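PDB 6N1N: beta-lactamase from Sebaldella termitidis, which probably hydrolyses the ring amide of beta-lactam antibiotics to give substituted beta-amino acids, as a class D serine beta-lactamase with a penicillin-binding-protein-like transpeptidase domain. Local coordinates for residues K14-E18 / N19-G23; G109-S113 / E114-E118; Q237-M240 / M241-E245. One frame throughout, in Å; residues are numbered along the deposited sequence.

All three contacts are local, and they come in the order 1, 2, 3 along the chain. Contacts 1 and 3 belong to the first and last helices, 11-18 and 228-245, which lie together against the mixed beta-sheet; their centres are about 13 Å apart and they touch, with I15 CG2 3.8 Å from L238 CG and I21 CD1 3.9 Å from L238 CD1. Contact 2 starts helix 113-122 in the helical part, on the opposite side of the chain's centre, with its centre about 38 Å from that of contact 1 and about 37 Å from that of contact 3. The first and last helices of the chain are thus packed together on the sheet, far from contact 2.

Contact 1: K14-E18 / N19-G23; sequences KIFDE and NKITG
A Schellman motif ends helix 11-18 here and turns the chain into strand 22-29, with K20, at positive phi, as the C-prime residue. Its two defining bonds are I21 N to F16 O (3.2 Å) and K20 N to D17 O (3.2 Å). F16 O takes a second bond from N19 N (3.0 Å), and the two donors come to it from opposite faces of the carbonyl plane. The apolar part is carried by F16 and I21, which cross at about a right angle, I21 CD1 standing 3.7 Å from F16 CD1; I21 also packs on L231 of helix 228-245 and I220 of strand 212-222. T22 O lies at the edge of the phenyl ring, in its plane, 3.5 Å from F16 CD1. A water bridges D17 and I21, donating to D17 OD1 and to I21 O (2.6 Å to I21 O); D17 OD1 is also bonded to Q13 NE2. The carbonyl of I15 is used differently: N19 ND2 meets I15 O at 2.8 Å, lying in the carbonyl plane, with an almost straight N-H...O angle of 175°. The oxygen is also within 2° of the amide plane of N19, whose CG lies beside its own backbone N (chi1 -75°), folding the amide back over the last turn alongside I15. The carbonyls of I15, F16 and D17 are therefore met by backbone N-H groups and one side-chain amide, a bond that fixes the rotation of N19.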
loop_
_atom_site.group_PDB
_atom_site.type_symbol
_atom_site.label_atom_id
_atom_site.label_comp_id
_atom_site.label_asym_id
_atom_site.label_seq_id
_atom_site.Cartn_x
_atom_site.Cartn_y
_atom_site.Cartn_z
ATOM N N LYS A 14 8.322 0.305 -21.193
ATOM C CA LYS A 14 8.344 -0.924 -21.975
ATOM C C LYS A 14 7.786 -2.113 -21.199
ATOM O O LYS A 14 7.190 -3.008 -21.804
ATOM C CB LYS A 14 9.780 -1.194 -22.438
ATOM C CG LYS A 14 10.020 -2.551 -23.093
ATOM C CD LYS A 14 11.515 -2.918 -23.096
ATOM C CE LYS A 14 12.064 -3.141 -21.673
ATOM N NZ LYS A 14 13.537 -3.406 -21.636
ATOM N N ILE A 15 7.971 -2.161 -19.876
ATOM C CA ILE A 15 7.455 -3.300 -19.122
ATOM C C ILE A 15 5.938 -3.295 -19.158
ATOM O O ILE A 15 5.291 -4.349 -19.248
ATOM C CB ILE A 15 7.964 -3.283 -17.666
ATOM C CG1 ILE A 15 9.491 -3.309 -17.613
ATOM C CG2 ILE A 15 7.363 -4.466 -16.894
ATOM C CD1 ILE A 15 10.051 -2.881 -16.254
ATOM N N PHE A 16 5.342 -2.111 -19.105
ATOM C CA PHE A 16 3.893 -2.017 -19.198
ATOM C C PHE A 16 3.422 -2.415 -20.585
ATOM O O PHE A 16 2.502 -3.228 -20.733
ATOM C CB PHE A 16 3.460 -0.603 -18.806
ATOM C CG PHE A 16 3.527 -0.374 -17.323
ATOM C CD1 PHE A 16 2.368 -0.341 -16.549
ATOM C CD2 PHE A 16 4.745 -0.257 -16.696
ATOM C CE1 PHE A 16 2.439 -0.163 -15.189
ATOM C CE2 PHE A 16 4.838 -0.094 -15.319
ATOM C CZ PHE A 16 3.703 -0.042 -14.561
ATOM N N ASP A 17 4.087 -1.895 -21.615
ATOM C CA ASP A 17 3.695 -2.168 -22.992
ATOM C C ASP A 17 3.771 -3.654 -23.306
ATOM O O ASP A 17 2.868 -4.214 -23.940
ATOM C CB ASP A 17 4.594 -1.389 -23.957
ATOM C CG ASP A 17 4.383 0.117 -23.867
ATOM O OD1 ASP A 17 3.394 0.560 -23.231
ATOM O OD2 ASP A 17 5.219 0.847 -24.433
ATOM N N GLU A 18 4.861 -4.303 -22.902
ATOM C CA GLU A 18 5.011 -5.729 -23.171
ATOM C C GLU A 18 4.009 -6.582 -22.406
ATOM O O GLU A 18 3.853 -7.759 -22.738
ATOM C CB GLU A 18 6.444 -6.181 -22.852
ATOM C CG GLU A 18 7.468 -5.674 -23.865
ATOM C CD GLU A 18 8.907 -6.034 -23.514
ATOM O OE1 GLU A 18 9.125 -6.739 -22.507
ATOM O OE2 GLU A 18 9.822 -5.601 -24.249
ATOM N N ASN A 19 3.322 -6.030 -21.406
ATOM C CA ASN A 19 2.313 -6.777 -20.669
ATOM C C ASN A 19 0.903 -6.273 -20.947
ATOM O O ASN A 19 -0.029 -6.656 -20.235
ATOM C CB ASN A 19 2.635 -6.737 -19.179
ATOM C CG ASN A 19 3.796 -7.663 -18.818
ATOM O OD1 ASN A 19 3.609 -8.874 -18.666
ATOM N ND2 ASN A 19 5.001 -7.103 -18.723
ATOM N N LYS A 20 0.728 -5.454 -21.984
ATOM C CA LYS A 20 -0.577 -4.947 -22.398
ATOM C C LYS A 20 -1.348 -4.355 -21.222
ATOM O O LYS A 20 -2.547 -4.599 -21.031
ATOM C CB LYS A 20 -1.372 -6.035 -23.109
ATOM C CG LYS A 20 -0.737 -6.446 -24.427
ATOM C CD LYS A 20 -1.522 -7.553 -25.115
ATOM C CE LYS A 20 -0.837 -7.942 -26.413
ATOM N NZ LYS A 20 -1.481 -9.121 -27.026
ATOM N N ILE A 21 -0.663 -3.497 -20.472
ATOM C CA ILE A 21 -1.257 -2.802 -19.342
ATOM C C ILE A 21 -0.909 -1.329 -19.420
ATOM O O ILE A 21 0.105 -0.928 -19.998
ATOM C CB ILE A 21 -0.772 -3.379 -17.998
ATOM C CG1 ILE A 21 0.755 -3.528 -18.048
ATOM C CG2 ILE A 21 -1.478 -4.683 -17.721
ATOM C CD1 ILE A 21 1.361 -3.895 -16.727
ATOM N N THR A 22 -1.770 -0.519 -18.837
ATOM C CA THR A 22 -1.435 0.861 -18.595
ATOM C C THR A 22 -1.270 1.026 -17.090
ATOM O O THR A 22 -1.147 0.035 -16.351
ATOM C CB THR A 22 -2.496 1.776 -19.230
ATOM O OG1 THR A 22 -3.793 1.569 -18.652
ATOM C CG2 THR A 22 -2.553 1.491 -20.730
ATOM N N GLY A 23 -1.299 2.262 -16.633
ATOM C CA GLY A 23 -0.843 2.572 -15.294
ATOM C C GLY A 23 0.632 2.909 -15.329
ATOM O O GLY A 23 1.199 3.205 -16.387
HETATM O O HOH W 1 0.811 0.593 -22.030
#

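Contact 2: G109-S113 / E114-E118; sequences GKIKS and EKYKE
I111 lies against the ring of Y116 at the start of helix 113-122, crossing it at about a right angle. I111 CG2 sits over one face, 4.1 Å from the Y116 ring centroid and 23° off the normal, which makes a CH-pi contact; I111 CD1 approaches the phenol end. The first helical bonds are regular: Y116 N to K112 O, the carbonyl of the N-cap residue, is 3.1 Å, and K117 N to S113 O is 2.9 Å. In the crystal, S113 N donates to a glycerol probably taken up from the crystallisation liquor. The hydroxyl of S113 shares a water with K117: that water is 2.8 Å from S113 OG and accepts from K117 NZ, also at 2.8 Å. One turn along, K115 NZ forms a salt bridge with E118 OE1 (3.1 Å), meeting the carboxylate on its syn side but well out of its plane; bends at chi2 (62°) and chi3 (64°) curl the lysine chain round to reach it. F137 meets the Y116 ring edge-to-face. I111 and Y116 both pack on I60 and F61, and Y116 OH is bonded to N57 OD1, so the beginning of helix 113-122 is seated on helix 56-63.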
loop_
_atom_site.group_PDB
_atom_site.type_symbol
_atom_site.label_atom_id
_atom_site.label_comp_id
_atom_site.label_asym_id
_atom_site.label_seq_id
_atom_site.Cartn_x
_atom_site.Cartn_y
_atom_site.Cartn_z
ATOM N N GLY A 109 -14.984 -0.908 13.141
ATOM C CA GLY A 109 -16.200 -0.657 13.898
ATOM C C GLY A 109 -15.965 -0.007 15.249
ATOM O O GLY A 109 -16.879 0.638 15.790
ATOM N N LYS A 110 -14.777 -0.178 15.815
ATOM C CA LYS A 110 -14.404 0.432 17.075
ATOM C C LYS A 110 -13.968 1.886 16.924
ATOM O O LYS A 110 -13.663 2.517 17.937
ATOM C CB LYS A 110 -13.242 -0.334 17.735
ATOM C CG LYS A 110 -13.547 -1.723 18.349
ATOM C CD LYS A 110 -12.315 -2.192 19.144
ATOM C CE LYS A 110 -12.484 -3.546 19.794
ATOM N NZ LYS A 110 -12.994 -4.551 18.837
ATOM N N ILE A 111 -13.874 2.402 15.697
ATOM C CA ILE A 111 -13.329 3.733 15.427
ATOM C C ILE A 111 -14.423 4.589 14.784
ATOM O O ILE A 111 -15.005 4.207 13.760
ATOM C CB ILE A 111 -12.082 3.662 14.528
ATOM C CG1 ILE A 111 -11.037 2.714 15.136
ATOM C CG2 ILE A 111 -11.463 5.066 14.337
ATOM C CD1 ILE A 111 -9.883 2.399 14.194
ATOM N N LYS A 112 -14.698 5.748 15.372
ATOM C CA LYS A 112 -15.678 6.663 14.792
ATOM C C LYS A 112 -15.199 7.272 13.477
ATOM O O LYS A 112 -14.003 7.498 13.261
ATOM C CB LYS A 112 -15.975 7.807 15.766
ATOM C CG LYS A 112 -16.581 7.384 17.089
ATOM C CD LYS A 112 -17.994 6.916 16.917
ATOM C CE LYS A 112 -18.692 6.787 18.266
ATOM N NZ LYS A 112 -20.110 6.336 18.136
ATOM N N SER A 113 -16.159 7.595 12.607
ATOM C CA SER A 113 -15.824 8.231 11.329
ATOM C C SER A 113 -15.002 9.517 11.509
ATOM O O SER A 113 -14.064 9.775 10.749
ATOM C CB SER A 113 -17.114 8.500 10.550
ATOM O OG SER A 113 -16.970 9.585 9.660
ATOM N N GLU A 114 -15.367 10.370 12.469
ATOM C CA GLU A 114 -14.602 11.612 12.630
ATOM C C GLU A 114 -13.155 11.332 13.052
ATOM O O GLU A 114 -12.234 12.068 12.671
ATOM C CB GLU A 114 -15.294 12.521 13.635
ATOM C CG GLU A 114 -14.629 13.882 13.792
ATOM C CD GLU A 114 -14.379 14.577 12.464
ATOM O OE1 GLU A 114 -15.304 14.604 11.617
ATOM O OE2 GLU A 114 -13.247 15.081 12.269
ATOM N N LYS A 115 -12.929 10.276 13.836
ATOM C CA LYS A 115 -11.563 9.912 14.194
ATOM C C LYS A 115 -10.772 9.483 12.968
ATOM O O LYS A 115 -9.608 9.874 12.795
ATOM C CB LYS A 115 -11.597 8.813 15.264
ATOM C CG LYS A 115 -10.250 8.341 15.792
ATOM C CD LYS A 115 -9.447 9.422 16.500
ATOM C CE LYS A 115 -10.089 9.926 17.742
ATOM N NZ LYS A 115 -9.259 11.045 18.309
ATOM N N TYR A 116 -11.377 8.667 12.093
ATOM C CA TYR A 116 -10.718 8.318 10.844
ATOM C C TYR A 116 -10.386 9.558 10.028
ATOM O O TYR A 116 -9.280 9.676 9.487
ATOM C CB TYR A 116 -11.602 7.384 10.022
ATOM C CG TYR A 116 -11.283 5.909 10.185
ATOM C CD1 TYR A 116 -10.035 5.404 9.867
ATOM C CD2 TYR A 116 -12.255 5.003 10.594
ATOM C CE1 TYR A 116 -9.742 4.056 9.982
ATOM C CE2 TYR A 116 -11.967 3.649 10.705
ATOM C CZ TYR A 116 -10.709 3.174 10.402
ATOM O OH TYR A 116 -10.440 1.819 10.527
ATOM N N LYS A 117 -11.326 10.502 9.939
ATOM C CA LYS A 117 -11.057 11.727 9.187
ATOM C C LYS A 117 -9.867 12.486 9.758
ATOM O O LYS A 117 -9.077 13.065 9.002
ATOM C CB LYS A 117 -12.293 12.625 9.151
ATOM C CG LYS A 117 -13.362 12.113 8.184
ATOM C CD LYS A 117 -14.630 12.947 8.260
ATOM C CE LYS A 117 -15.684 12.411 7.304
ATOM N NZ LYS A 117 -17.000 13.076 7.493
ATOM N N GLU A 118 -9.707 12.471 11.086
ATOM C CA GLU A 118 -8.543 13.100 11.707
ATOM C C GLU A 118 -7.247 12.468 11.232
ATOM O O GLU A 118 -6.283 13.169 10.901
ATOM C CB GLU A 118 -8.621 12.999 13.224
ATOM C CG GLU A 118 -9.664 13.866 13.869
ATOM C CD GLU A 118 -9.738 13.589 15.364
ATOM O OE1 GLU A 118 -8.774 12.991 15.906
ATOM O OE2 GLU A 118 -10.752 13.947 15.984
HETATM O O HOH W 2 -17.859 12.165 10.018
#

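Contact 3: Q237-M240 / M241-E245; sequences QLTM and MAFRE
Q237 and R244, seven residues and two turns apart, form the polar side-chain link of this segment of helix 228-245. R244 NH2 donates to Q237 OE1 at 2.6 Å with an N-H...O angle of 147°; the oxygen lies in the guanidinium plane, at its edge, while the donor is tilted a little from the plane of the Q237 side-chain carbonyl. The bend of Q237 at chi2 and of R244 at chi3 turns the two groups toward one another, their planes 23° apart. M240 O lies 3.9 Å above the centre of the same guanidinium, so one hydrogen bond at the edge fixes the group, while its face rests over the M240 carbonyl. T239 OG1 is hydrogen-bonded to R235 O, one turn earlier.

In the main chain, each N-H donates to the carbonyl four residues earlier: M241 N to Q237 O, A242 N to L238 O, F243 N to T239 O and R244 N to M240 O, at 2.8 to 3.0 Å.

The contacts round the F243 ring are of mixed kind. T239 CG2 runs alongside it and comes within 3.6 Å of F243 CZ, and the polar T239 O sits 3.5 Å above one ring face, offset toward the rim. Selenomethionine M240 brings its SE to 3.9 Å from F243 CD2, obliquely at 70° off the ring normal, a Met-aromatic contact.

F216 meets the F243 ring edge-to-face, T239 packs on V218 of the same strand 212-222, and L238 and M241 meet I15. A C-terminal helix lying on the central sheet beside the N-terminal helix in this way is characteristic of the serine beta-lactamase fold shared with penicillin-binding proteins.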
loop_
_atom_site.group_PDB
_atom_site.type_symbol
_atom_site.label_atom_id
_atom_site.label_comp_id
_atom_site.label_asym_id
_atom_site.label_seq_id
_atom_site.Cartn_x
_atom_site.Cartn_y
_atom_site.Cartn_z
ATOM N N GLN A 237 6.634 -9.028 -9.023
ATOM C CA GLN A 237 7.757 -9.266 -9.923
ATOM C C GLN A 237 7.984 -8.099 -10.883
ATOM O O GLN A 237 9.131 -7.754 -11.174
ATOM C CB GLN A 237 7.541 -10.565 -10.706
ATOM C CG GLN A 237 8.650 -10.878 -11.694
ATOM C CD GLN A 237 10.026 -11.027 -11.046
ATOM O OE1 GLN A 237 11.027 -10.656 -11.641
ATOM N NE2 GLN A 237 10.075 -11.589 -9.832
ATOM N N LEU A 238 6.909 -7.475 -11.380
ATOM C CA LEU A 238 7.060 -6.265 -12.188
ATOM C C LEU A 238 7.829 -5.188 -11.422
ATOM O O LEU A 238 8.706 -4.515 -11.978
ATOM C CB LEU A 238 5.673 -5.740 -12.581
ATOM C CG LEU A 238 5.596 -4.512 -13.495
ATOM C CD1 LEU A 238 4.206 -4.438 -14.139
ATOM C CD2 LEU A 238 5.883 -3.186 -12.783
ATOM N N THR A 239 7.478 -4.993 -10.152
ATOM C CA THR A 239 8.174 -4.025 -9.314
ATOM C C THR A 239 9.657 -4.375 -9.201
ATOM O O THR A 239 10.529 -3.495 -9.320
ATOM C CB THR A 239 7.481 -3.982 -7.946
ATOM O OG1 THR A 239 6.076 -3.740 -8.141
ATOM C CG2 THR A 239 8.032 -2.890 -7.071
HETATM N N MSE A 240 9.972 -5.659 -8.997
HETATM C CA MSE A 240 11.369 -6.075 -8.859
HETATM C C MSE A 240 12.121 -5.868 -10.157
HETATM O O MSE A 240 13.298 -5.502 -10.138
HETATM C CB MSE A 240 11.487 -7.546 -8.437
HETATM C CG MSE A 240 10.722 -7.892 -7.147
HETATM SE SE MSE A 240 11.235 -6.830 -5.580
HETATM C CE MSE A 240 12.732 -7.943 -4.985
HETATM N N MSE A 241 11.448 -6.110 -11.283
HETATM C CA MSE A 241 12.060 -5.835 -12.586
HETATM C C MSE A 241 12.401 -4.356 -12.760
HETATM O O MSE A 241 13.470 -4.030 -13.281
HETATM C CB MSE A 241 11.149 -6.320 -13.725
HETATM C CG MSE A 241 11.137 -7.814 -13.821
HETATM SE SE MSE A 241 9.754 -8.394 -15.073
HETATM C CE MSE A 241 10.056 -7.049 -16.380
ATOM N N ALA A 242 11.491 -3.469 -12.350
ATOM C CA ALA A 242 11.782 -2.043 -12.382
ATOM C C ALA A 242 12.990 -1.718 -11.513
ATOM O O ALA A 242 13.868 -0.955 -11.937
ATOM C CB ALA A 242 10.566 -1.240 -11.931
ATOM N N PHE A 243 13.060 -2.286 -10.301
ATOM C CA PHE A 243 14.225 -2.044 -9.452
ATOM C C PHE A 243 15.519 -2.504 -10.135
ATOM O O PHE A 243 16.535 -1.793 -10.104
ATOM C CB PHE A 243 14.100 -2.768 -8.098
ATOM C CG PHE A 243 12.977 -2.291 -7.202
ATOM C CD1 PHE A 243 12.431 -1.024 -7.294
ATOM C CD2 PHE A 243 12.482 -3.151 -6.223
ATOM C CE1 PHE A 243 11.395 -0.633 -6.432
ATOM C CE2 PHE A 243 11.455 -2.739 -5.369
ATOM C CZ PHE A 243 10.935 -1.474 -5.477
ATOM N N ARG A 244 15.507 -3.695 -10.743
ATOM C CA ARG A 244 16.706 -4.185 -11.416
ATOM C C ARG A 244 17.065 -3.300 -12.597
ATOM O O ARG A 244 18.240 -3.030 -12.839
ATOM C CB ARG A 244 16.517 -5.642 -11.856
ATOM C CG ARG A 244 16.537 -6.597 -10.648
ATOM C CD ARG A 244 16.633 -8.068 -11.030
ATOM N NE ARG A 244 15.424 -8.507 -11.710
ATOM C CZ ARG A 244 14.388 -9.114 -11.120
ATOM N NH1 ARG A 244 14.397 -9.391 -9.822
ATOM N NH2 ARG A 244 13.340 -9.447 -11.850
ATOM N N GLU A 245 16.065 -2.848 -13.354
ATOM C CA GLU A 245 16.336 -1.949 -14.473
ATOM C C GLU A 245 17.046 -0.683 -14.002
ATOM O O GLU A 245 17.962 -0.184 -14.675
ATOM C CB GLU A 245 15.024 -1.618 -15.188
ATOM C CG GLU A 245 15.135 -0.548 -16.254
ATOM C CD GLU A 245 15.960 -0.988 -17.435
ATOM O OE1 GLU A 245 15.787 -2.147 -17.891
ATOM O OE2 GLU A 245 16.778 -0.163 -17.899
#